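Local atomic coordinates of carbohydrate binding family 6 (Clostridium thermocellum, PDB entry 5A8C), a protein that hydrolyses alpha-L-arabinofuranosidic linkages, as a family 43 glycoside hydrolase built on a five-bladed beta-propeller. Residues Ser95-Val100 and Tyr117-Asn122; Tyr50-His55 and Ile71-Thr76; Ser105-Asn110 and Val165-Asp170; Arg186-Gly191 and Gly199-Met204. All coordinates share one frame; numbering follows the deposited sequence.

Contact 1 (Ser95-Val100 and Tyr117-Asn122)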
# COMPACT_ATOMS: atom_id res chain seq x y z
N SER A 95 -0.64 -16.00 -11.52
CA SER A 95 -1.73 -16.54 -10.76
C SER A 95 -2.63 -17.33 -11.67
O SER A 95 -2.67 -17.09 -12.89
CB SER A 95 -2.54 -15.48 -10.07
OG SER A 95 -3.47 -14.89 -10.93
N ARG A 96 -3.41 -18.22 -11.08
CA ARG A 96 -4.36 -19.04 -11.82
C ARG A 96 -5.74 -18.44 -11.89
O ARG A 96 -6.56 -18.94 -12.65
CB ARG A 96 -4.42 -20.42 -11.21
CG ARG A 96 -3.15 -21.21 -11.45
CD ARG A 96 -3.26 -22.59 -10.87
NE ARG A 96 -3.00 -22.60 -9.44
CZ ARG A 96 -3.54 -23.46 -8.57
NH1 ARG A 96 -4.46 -24.30 -8.97
NH2 ARG A 96 -3.10 -23.50 -7.34
N TRP A 97 -5.99 -17.34 -11.18
CA TRP A 97 -7.35 -16.84 -11.04
C TRP A 97 -7.50 -15.33 -11.24
O TRP A 97 -8.60 -14.88 -11.46
CB TRP A 97 -7.92 -17.25 -9.65
CG TRP A 97 -7.12 -16.60 -8.53
CD1 TRP A 97 -5.96 -17.02 -7.97
CD2 TRP A 97 -7.38 -15.32 -7.94
NE1 TRP A 97 -5.47 -16.09 -7.08
CE2 TRP A 97 -6.32 -15.03 -7.05
CE3 TRP A 97 -8.41 -14.37 -8.07
CZ2 TRP A 97 -6.28 -13.87 -6.31
CZ3 TRP A 97 -8.35 -13.21 -7.32
CH2 TRP A 97 -7.28 -12.96 -6.46
N ALA A 98 -6.41 -14.57 -11.11
CA ALA A 98 -6.51 -13.10 -11.11
C ALA A 98 -6.06 -12.53 -12.44
O ALA A 98 -5.29 -13.13 -13.17
CB ALA A 98 -5.66 -12.53 -9.97
N SER A 99 -6.55 -11.33 -12.71
CA SER A 99 -6.31 -10.60 -13.93
C SER A 99 -5.50 -9.32 -13.73
O SER A 99 -4.86 -8.84 -14.68
CB SER A 99 -7.67 -10.25 -14.61
OG SER A 99 -8.37 -11.44 -14.90
N VAL A 100 -5.59 -8.72 -12.55
CA VAL A 100 -4.95 -7.43 -12.27
C VAL A 100 -4.28 -7.52 -10.91
O VAL A 100 -4.64 -8.38 -10.09
CB VAL A 100 -5.95 -6.25 -12.39
CG1 VAL A 100 -6.67 -6.26 -13.70
CG2 VAL A 100 -6.92 -6.25 -11.24
N TYR A 117 -2.14 -8.52 -3.11
CA TYR A 117 -2.57 -7.64 -4.19
C TYR A 117 -4.06 -7.75 -4.36
O TYR A 117 -4.70 -8.76 -4.05
CB TYR A 117 -1.87 -8.03 -5.51
CG TYR A 117 -2.16 -9.44 -5.99
CD1 TYR A 117 -1.43 -10.53 -5.52
CD2 TYR A 117 -3.15 -9.68 -6.94
CE1 TYR A 117 -1.73 -11.83 -5.94
CE2 TYR A 117 -3.43 -10.96 -7.37
CZ TYR A 117 -2.73 -12.05 -6.88
OH TYR A 117 -3.02 -13.29 -7.39
N GLY A 118 -4.67 -6.66 -4.87
CA GLY A 118 -6.11 -6.67 -5.15
C GLY A 118 -6.38 -6.97 -6.60
O GLY A 118 -5.89 -6.26 -7.50
N ASN A 119 -7.20 -7.98 -6.86
CA ASN A 119 -7.68 -8.28 -8.21
C ASN A 119 -8.84 -7.36 -8.60
O ASN A 119 -9.93 -7.82 -8.90
CB ASN A 119 -8.07 -9.74 -8.33
CG ASN A 119 -8.49 -10.15 -9.74
OD1 ASN A 119 -7.85 -9.74 -10.71
ND2 ASN A 119 -9.48 -10.97 -9.84
N GLY A 120 -8.63 -6.03 -8.51
CA GLY A 120 -9.60 -5.11 -9.02
C GLY A 120 -10.91 -5.06 -8.27
O GLY A 120 -11.92 -4.66 -8.86
N GLY A 121 -10.88 -5.42 -7.00
CA GLY A 121 -12.11 -5.57 -6.20
C GLY A 121 -12.70 -6.97 -6.20
O GLY A 121 -13.64 -7.25 -5.46
N ASN A 122 -12.19 -7.85 -7.06
CA ASN A 122 -12.63 -9.23 -7.21
C ASN A 122 -11.67 -10.18 -6.54
O ASN A 122 -11.01 -10.99 -7.18
CB ASN A 122 -12.76 -9.59 -8.68
CG ASN A 122 -13.54 -8.58 -9.44
OD1 ASN A 122 -13.04 -7.97 -10.42
ND2 ASN A 122 -14.74 -8.35 -9.00
O HOH W 1 -9.75 -12.43 -12.46
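S95 meets Y117-N122 through its CB, 3.5 Å from Y117 OH, while its OG accepts from A98 N, an ST motif, and bonds A91 O. W97 and Y117 meet tip to tip, planes 22° apart but barely overlapping, with W97 CZ2 3.5 Å from Y117 OH. W97 NE1 and Y117 OH both hydrogen-bond D138 OD2. W97 CZ3 meets N122 O at the ring edge, and the N119 amide stands almost upright to the indole. A98 CB lies over one face of the W97 ring, toward its rim, at the edge of the Y117 ring and 3.6 Å from N119 OD1. S99 N and V100 N converge on that oxygen, N119 OD1, at 2.9 Å and 3.1 Å, the first from above the carbonyl plane, the second nearly along the C=O axis. With N119 CG anti to the backbone N (chi1 -176°), the amide reaches the 95-100 loop; ND2 donates to N122 O and to a water shared with W97 O and probably S99 OG. V100 CG2 lies 3.2 Å from G120 N. The example illustrates how one amide can join an irregular loop to a type I' turn, N119 to N122, after a propeller-blade strand.

Contact 2 (Tyr50-His55 and Ile71-Thr76)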
# COMPACT_ATOMS: atom_id res chain seq x y z
N TYR A 50 13.32 -1.76 -0.52
CA TYR A 50 12.60 -2.18 -1.72
C TYR A 50 11.23 -1.54 -1.67
O TYR A 50 10.52 -1.61 -0.68
CB TYR A 50 12.45 -3.71 -1.77
CG TYR A 50 13.72 -4.47 -1.96
CD1 TYR A 50 14.53 -4.79 -0.89
CD2 TYR A 50 14.10 -4.89 -3.21
CE1 TYR A 50 15.72 -5.47 -1.08
CE2 TYR A 50 15.30 -5.56 -3.44
CZ TYR A 50 16.11 -5.84 -2.35
OH TYR A 50 17.31 -6.53 -2.53
N ILE A 51 10.83 -0.98 -2.83
CA ILE A 51 9.48 -0.39 -3.00
C ILE A 51 8.78 -1.13 -4.12
O ILE A 51 9.34 -1.30 -5.21
CB ILE A 51 9.55 1.12 -3.31
CG1 ILE A 51 10.33 1.89 -2.24
CG2 ILE A 51 8.13 1.66 -3.40
CD1 ILE A 51 10.51 3.37 -2.57
N TYR A 52 7.56 -1.60 -3.82
CA TYR A 52 6.72 -2.30 -4.77
C TYR A 52 5.54 -1.40 -5.08
O TYR A 52 4.91 -0.87 -4.14
CB TYR A 52 6.21 -3.63 -4.13
CG TYR A 52 7.32 -4.56 -3.76
CD1 TYR A 52 8.07 -4.35 -2.60
CD2 TYR A 52 7.69 -5.61 -4.56
CE1 TYR A 52 9.10 -5.18 -2.26
CE2 TYR A 52 8.73 -6.46 -4.24
CZ TYR A 52 9.46 -6.23 -3.09
OH TYR A 52 10.50 -7.02 -2.70
N CYS A 53 5.15 -1.32 -6.34
CA CYS A 53 4.14 -0.37 -6.76
C CYS A 53 3.17 -1.02 -7.75
O CYS A 53 3.56 -1.86 -8.56
CB CYS A 53 4.74 0.84 -7.49
SG CYS A 53 5.88 1.80 -6.49
N SER A 54 1.92 -0.56 -7.72
CA SER A 54 1.06 -0.74 -8.89
C SER A 54 1.79 -0.23 -10.13
O SER A 54 2.26 0.92 -10.09
CB SER A 54 -0.19 0.12 -8.72
OG SER A 54 -1.01 -0.33 -7.68
N HIS A 55 1.90 -1.02 -11.18
CA HIS A 55 2.44 -0.50 -12.45
C HIS A 55 1.29 0.10 -13.26
O HIS A 55 0.41 -0.63 -13.73
CB HIS A 55 3.09 -1.59 -13.21
CG HIS A 55 3.51 -1.20 -14.61
ND1 HIS A 55 3.96 0.00 -15.10
CD2 HIS A 55 3.46 -2.03 -15.67
CE1 HIS A 55 4.17 -0.13 -16.42
NE2 HIS A 55 3.89 -1.37 -16.78
N ILE A 71 3.14 -5.56 -11.01
CA ILE A 71 3.74 -4.85 -9.88
C ILE A 71 5.21 -4.55 -10.23
O ILE A 71 5.96 -5.48 -10.50
CB ILE A 71 3.67 -5.70 -8.62
CG1 ILE A 71 2.27 -6.00 -8.23
CG2 ILE A 71 4.47 -5.07 -7.49
CD1 ILE A 71 1.48 -4.81 -7.94
N THR A 72 5.59 -3.29 -10.08
CA THR A 72 6.96 -2.82 -10.29
C THR A 72 7.72 -2.87 -8.99
O THR A 72 7.15 -2.57 -7.94
CB THR A 72 6.90 -1.33 -10.79
OG1 THR A 72 6.13 -1.25 -11.96
CG2 THR A 72 8.27 -0.75 -10.96
N CYS A 73 9.02 -3.15 -9.04
CA CYS A 73 9.85 -3.07 -7.84
C CYS A 73 11.10 -2.26 -8.17
O CYS A 73 11.77 -2.51 -9.20
CB CYS A 73 10.27 -4.46 -7.39
SG CYS A 73 11.36 -4.56 -6.00
N ILE A 74 11.45 -1.32 -7.28
CA ILE A 74 12.72 -0.57 -7.32
C ILE A 74 13.36 -0.70 -5.94
O ILE A 74 12.69 -0.95 -4.95
CB ILE A 74 12.49 0.89 -7.75
CG1 ILE A 74 11.74 1.71 -6.71
CG2 ILE A 74 11.84 0.97 -9.11
CD1 ILE A 74 11.61 3.18 -7.03
N SER A 75 14.67 -0.46 -5.86
CA SER A 75 15.31 -0.52 -4.56
C SER A 75 16.51 0.37 -4.50
O SER A 75 17.09 0.80 -5.51
CB SER A 75 15.73 -1.94 -4.15
OG SER A 75 16.90 -2.36 -4.87
N THR A 76 16.97 0.59 -3.27
CA THR A 76 18.16 1.39 -3.01
C THR A 76 18.88 0.90 -1.78
O THR A 76 18.27 0.38 -0.87
CB THR A 76 17.77 2.86 -2.82
OG1 THR A 76 18.95 3.69 -2.83
CG2 THR A 76 16.98 3.12 -1.53
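Y50-H55 and I71-T76 run antiparallel as neighbouring strands, 152° between their directions, with I51-I74 and C53-T72 as hydrogen-bonded pairs and I51 N to I74 O the shortest of the four bonds at 2.8 Å. On the face that carries the tyrosines, the C73 sulfur lies between two rings in two sulfur-aromatic contacts, an example of one thiol serving a face and an edge. C73 SG, anti to its backbone N (chi1 176°), lies over one face of the Y52 ring, 3.7 Å from Y52 CE2 and offset toward the rim; the same sulfur meets the Y50 ring at its edge, 3.9 Å from Y50 CD2. S75 CB sits over a face of Y50, 3.5 Å from Y50 CD2, in a CH-pi contact. The other face is aliphatic at I51 CB and I74 CG1, 4.1 Å apart. Near the strand end, H55 CB comes within 3.3 Å of T72 OG1, which bonds E87. S75 OG bonds H85 and R48, and Y52 OH bonds P132 O. The pair forms the middle of a four-stranded sheet, flanked by strand 36-45 beside Y50-H55 and strand 83-90 beside I71-T76, while Y52 leans on P104 and I106 of strand 104-109 in the next sheet.

Contact 3 (Ser105-Asn110 and Val165-Asp170)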
# COMPACT_ATOMS: atom_id res chain seq x y z
N SER A 105 0.96 -5.11 -1.05
CA SER A 105 1.45 -5.09 0.33
C SER A 105 2.55 -6.13 0.41
O SER A 105 2.36 -7.26 -0.01
CB SER A 105 0.34 -5.42 1.29
OG SER A 105 0.77 -5.44 2.64
N ILE A 106 3.74 -5.75 0.93
CA ILE A 106 4.89 -6.65 0.98
C ILE A 106 5.22 -6.95 2.45
O ILE A 106 5.28 -6.04 3.29
CB ILE A 106 6.10 -6.00 0.25
CG1 ILE A 106 7.30 -6.95 0.20
CG2 ILE A 106 6.47 -4.64 0.80
CD1 ILE A 106 7.13 -8.17 -0.65
N VAL A 107 5.56 -8.21 2.69
CA VAL A 107 6.02 -8.67 4.02
C VAL A 107 7.17 -9.64 3.77
O VAL A 107 7.09 -10.52 2.92
CB VAL A 107 4.89 -9.37 4.81
CG1 VAL A 107 5.40 -9.83 6.14
CG2 VAL A 107 3.73 -8.43 4.99
N TYR A 108 8.23 -9.50 4.60
CA TYR A 108 9.33 -10.47 4.67
C TYR A 108 9.14 -11.32 5.94
O TYR A 108 9.13 -10.77 7.03
CB TYR A 108 10.66 -9.72 4.68
CG TYR A 108 11.89 -10.57 4.86
CD1 TYR A 108 12.19 -11.62 4.00
CD2 TYR A 108 12.80 -10.32 5.90
CE1 TYR A 108 13.34 -12.39 4.14
CE2 TYR A 108 13.94 -11.10 6.04
CZ TYR A 108 14.21 -12.13 5.17
OH TYR A 108 15.35 -12.88 5.37
N ARG A 109 8.90 -12.62 5.73
CA ARG A 109 8.67 -13.51 6.88
C ARG A 109 9.13 -14.88 6.50
O ARG A 109 9.01 -15.26 5.31
CB ARG A 109 7.17 -13.55 7.25
CG ARG A 109 6.92 -14.19 8.62
CD ARG A 109 5.49 -14.25 9.00
NE ARG A 109 5.38 -14.64 10.39
CZ ARG A 109 4.24 -14.78 11.06
NH1 ARG A 109 3.09 -14.60 10.47
NH2 ARG A 109 4.28 -15.13 12.33
N ASN A 110 9.64 -15.67 7.43
CA ASN A 110 10.01 -17.06 7.08
C ASN A 110 11.08 -17.09 6.03
O ASN A 110 11.17 -18.09 5.32
CB ASN A 110 8.79 -17.91 6.59
CG ASN A 110 7.55 -17.78 7.48
OD1 ASN A 110 7.69 -17.80 8.72
ND2 ASN A 110 6.33 -17.66 6.86
N VAL A 165 -0.81 -5.70 5.20
CA VAL A 165 -0.49 -6.82 6.08
C VAL A 165 0.60 -6.39 7.07
O VAL A 165 1.50 -5.62 6.74
CB VAL A 165 -0.12 -8.06 5.24
CG1 VAL A 165 0.26 -9.25 6.11
CG2 VAL A 165 -1.25 -8.44 4.32
N PHE A 166 0.48 -6.92 8.28
CA PHE A 166 1.30 -6.58 9.40
C PHE A 166 1.51 -7.84 10.27
O PHE A 166 0.53 -8.54 10.51
CB PHE A 166 0.55 -5.45 10.19
CG PHE A 166 1.06 -5.26 11.55
CD1 PHE A 166 2.25 -4.58 11.81
CD2 PHE A 166 0.35 -5.72 12.65
CE1 PHE A 166 2.75 -4.41 13.12
CE2 PHE A 166 0.80 -5.51 13.93
CZ PHE A 166 1.99 -4.88 14.18
N VAL A 167 2.71 -8.00 10.82
CA VAL A 167 3.03 -9.11 11.71
C VAL A 167 3.35 -8.53 13.09
O VAL A 167 4.28 -7.76 13.20
CB VAL A 167 4.19 -9.98 11.16
CG1 VAL A 167 4.45 -11.15 12.09
CG2 VAL A 167 3.92 -10.45 9.75
N ASP A 168 2.56 -8.92 14.09
CA ASP A 168 2.72 -8.35 15.43
C ASP A 168 3.82 -9.08 16.22
O ASP A 168 4.35 -10.13 15.82
CB ASP A 168 1.39 -8.40 16.14
CG ASP A 168 1.19 -7.33 17.21
OD1 ASP A 168 2.11 -6.56 17.49
OD2 ASP A 168 0.05 -7.33 17.75
N ASP A 169 4.14 -8.50 17.38
CA ASP A 169 5.16 -9.01 18.25
C ASP A 169 4.92 -10.42 18.75
O ASP A 169 5.85 -11.17 19.01
CB ASP A 169 5.25 -8.11 19.53
CG ASP A 169 5.81 -6.75 19.28
OD1 ASP A 169 6.74 -6.57 18.48
OD2 ASP A 169 5.38 -5.81 20.01
N ASP A 170 3.64 -10.77 18.92
CA ASP A 170 3.18 -12.09 19.34
C ASP A 170 3.20 -13.10 18.25
O ASP A 170 2.80 -14.26 18.45
CB ASP A 170 1.76 -12.00 19.95
CG ASP A 170 0.70 -11.50 18.98
OD1 ASP A 170 0.98 -11.25 17.82
OD2 ASP A 170 -0.47 -11.35 19.43
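Where S105, V107 and R109 face V165 and V167, the first strands of two successive sheets of the beta-propeller come together. Strands 105-109 and 165-167 run nearly the same way, 22° apart, but their axes are 7.3 Å from each other at closest approach. At that spacing side chains, not a backbone pairing, fill the seam between the blades. A single hydrogen bond crosses it: V165 N donates to S105 OG at 3.0 Å, with a fairly straight N-H...O angle of 162°. S105 OG is anti to the backbone N, which carries it across to the other strand. V107 divides its two methyl groups between two valines. Its CG2 meets V165 CG1 at 3.7 Å, the two side chains crossing at about a right angle, and its CG1 meets V167 CG2 at 4.0 Å. R109 extends from CG to NE and passes obliquely over V167, so that V167 CG1 lies beneath the middle of one guanidinium face, 3.8 Å from R109 CZ. M194, from a loop, touches both valines of the second strand as well as V107 and R109. The chemistry thus changes along the seam, from a buried hydroxyl that accepts a backbone N-H, through close branched aliphatic packing, to an apolar methyl against a flat cation. Because V167 CG1 lies over the guanidinium face, the N-H groups at its rim can still bond, as NH2 does to G171 O; the methyl contact and that bond together would be expected to limit how the group rotates.

Contact 4 (Arg186-Gly191 and Gly199-Met204)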
# COMPACT_ATOMS: atom_id res chain seq x y z
N ARG A 186 -12.04 -4.01 7.05
CA ARG A 186 -12.02 -5.34 7.62
C ARG A 186 -10.59 -5.70 8.00
O ARG A 186 -9.63 -5.21 7.40
CB ARG A 186 -12.57 -6.37 6.64
CG ARG A 186 -14.02 -6.16 6.25
CD ARG A 186 -15.01 -6.42 7.37
NE ARG A 186 -16.40 -6.22 6.97
CZ ARG A 186 -17.03 -5.05 6.94
NH1 ARG A 186 -16.42 -3.94 7.29
NH2 ARG A 186 -18.30 -5.00 6.57
N VAL A 187 -10.45 -6.57 8.99
CA VAL A 187 -9.16 -7.13 9.33
C VAL A 187 -9.35 -8.61 9.62
O VAL A 187 -10.29 -9.01 10.31
CB VAL A 187 -8.46 -6.37 10.48
CG1 VAL A 187 -9.32 -6.30 11.76
CG2 VAL A 187 -7.10 -6.93 10.78
N ILE A 188 -8.46 -9.44 9.10
CA ILE A 188 -8.50 -10.88 9.32
C ILE A 188 -7.12 -11.38 9.69
O ILE A 188 -6.11 -10.88 9.20
CB ILE A 188 -9.06 -11.61 8.09
CG1 ILE A 188 -9.45 -13.08 8.42
CG2 ILE A 188 -8.12 -11.53 6.88
CD1 ILE A 188 -10.32 -13.71 7.35
N LYS A 189 -7.06 -12.36 10.59
CA LYS A 189 -5.80 -13.03 10.86
C LYS A 189 -5.35 -13.89 9.71
O LYS A 189 -6.14 -14.55 9.05
CB LYS A 189 -5.96 -13.89 12.13
CG LYS A 189 -6.15 -13.07 13.34
CD LYS A 189 -6.28 -13.94 14.61
CE LYS A 189 -7.46 -14.93 14.65
NZ LYS A 189 -8.81 -14.29 14.61
N LEU A 190 -4.02 -13.88 9.47
CA LEU A 190 -3.38 -14.83 8.58
C LEU A 190 -2.63 -15.87 9.36
O LEU A 190 -2.07 -15.58 10.43
CB LEU A 190 -2.42 -14.13 7.60
CG LEU A 190 -3.00 -12.99 6.76
CD1 LEU A 190 -1.95 -12.49 5.81
CD2 LEU A 190 -4.27 -13.39 6.07
N GLY A 191 -2.56 -17.09 8.82
CA GLY A 191 -1.72 -18.09 9.41
C GLY A 191 -0.25 -17.74 9.32
O GLY A 191 0.17 -16.88 8.51
N GLY A 199 -9.79 -17.95 11.14
CA GLY A 199 -10.98 -17.33 11.72
C GLY A 199 -11.68 -16.44 10.74
O GLY A 199 -11.51 -16.53 9.51
N SER A 200 -12.44 -15.53 11.28
CA SER A 200 -13.29 -14.63 10.53
C SER A 200 -12.68 -13.20 10.50
O SER A 200 -11.96 -12.80 11.41
CB SER A 200 -14.66 -14.59 11.17
OG SER A 200 -15.27 -15.87 11.05
N ALA A 201 -13.05 -12.48 9.48
CA ALA A 201 -12.73 -11.05 9.44
C ALA A 201 -13.59 -10.33 10.48
O ALA A 201 -14.68 -10.78 10.86
CB ALA A 201 -13.00 -10.48 8.06
N MET A 202 -13.06 -9.22 10.94
CA MET A 202 -13.79 -8.36 11.81
C MET A 202 -13.82 -6.95 11.22
O MET A 202 -13.01 -6.60 10.34
CB MET A 202 -13.35 -8.47 13.20
CG MET A 202 -12.13 -7.78 13.37
SD MET A 202 -11.39 -7.70 15.02
CE MET A 202 -10.84 -9.35 14.99
N THR A 203 -14.74 -6.14 11.70
CA THR A 203 -14.91 -4.79 11.22
C THR A 203 -14.20 -3.78 12.05
O THR A 203 -14.06 -3.91 13.27
CB THR A 203 -16.41 -4.43 11.22
OG1 THR A 203 -17.00 -4.37 12.51
CG2 THR A 203 -17.04 -5.34 10.25
N MET A 204 -13.65 -2.76 11.32
CA MET A 204 -13.11 -1.56 11.95
C MET A 204 -13.77 -0.35 11.35
O MET A 204 -14.40 -0.41 10.31
CB MET A 204 -11.57 -1.47 11.78
CG MET A 204 -10.81 -2.55 12.47
SD MET A 204 -9.06 -2.58 12.14
CE MET A 204 -8.59 -0.93 12.66
O HOH W 2 -9.39 -13.61 11.96
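V187 and M202 lie side by side on one face of the strand pair, pointing the same way, with V187 CG1 against M202 CG, although M202 was modelled in two conformers and the detail is less certain. V187 and M204 cross obliquely, V187 CG1 resting 3.7 Å from M204 SD. On the opposite face R186 and T203 also lie side by side and point alike. T203 CG2 sits over one face of the guanidinium, toward its rim, but T203 too has two conformers, so the very close approach is doubtful. A bend at chi2 (-69°) turns R186 CD to 3.6 Å from M202 O, and the guanidinium is held by bonds from NE to V152 O and from NH1 to N183 O. Farther along, I188 stretches its CD1 to 3.7 Å from A201 N, and its CB approaches A201 CB at 4.1 Å. A water bridges the diverging chains, taking hydrogens from K189 N and K189 NZ and donating to S200 O at 2.8 Å. The backbones pair antiparallel through V187 N to M202 O, 2.9 Å, and M202 N to V187 O, 2.8 Å. Strand 185-190 also pairs with 173-178, where Y174 and Y176 meet V187, and with 197-198; the chain turns a corner at G199 before 200-204.

Contact 3 touches contacts 2 and 4. Y52 CE1 of contact 2 packs on I106 CG1 at 3.5 Å, joining the first sheet to the second; contact 3 itself joins the second to the third, and V165 CG1 against L190 CD1 of contact 4, at 3.9 Å, carries the packing on within the third. Contact 1 does not touch contact 3, but strand 112-118 is the sheet neighbour of strand 104-109. Contacts 2 and 4 lie on opposite sides of the chain centre, their centres about 27 Å apart. From the bound calcium ion, the side chains of S105, S54 and V187 are about 6, 8 and 14 Å away. S54 also lies about 5 Å from a Tris molecule, probably from the crystallisation liquor, which may mark a pocket.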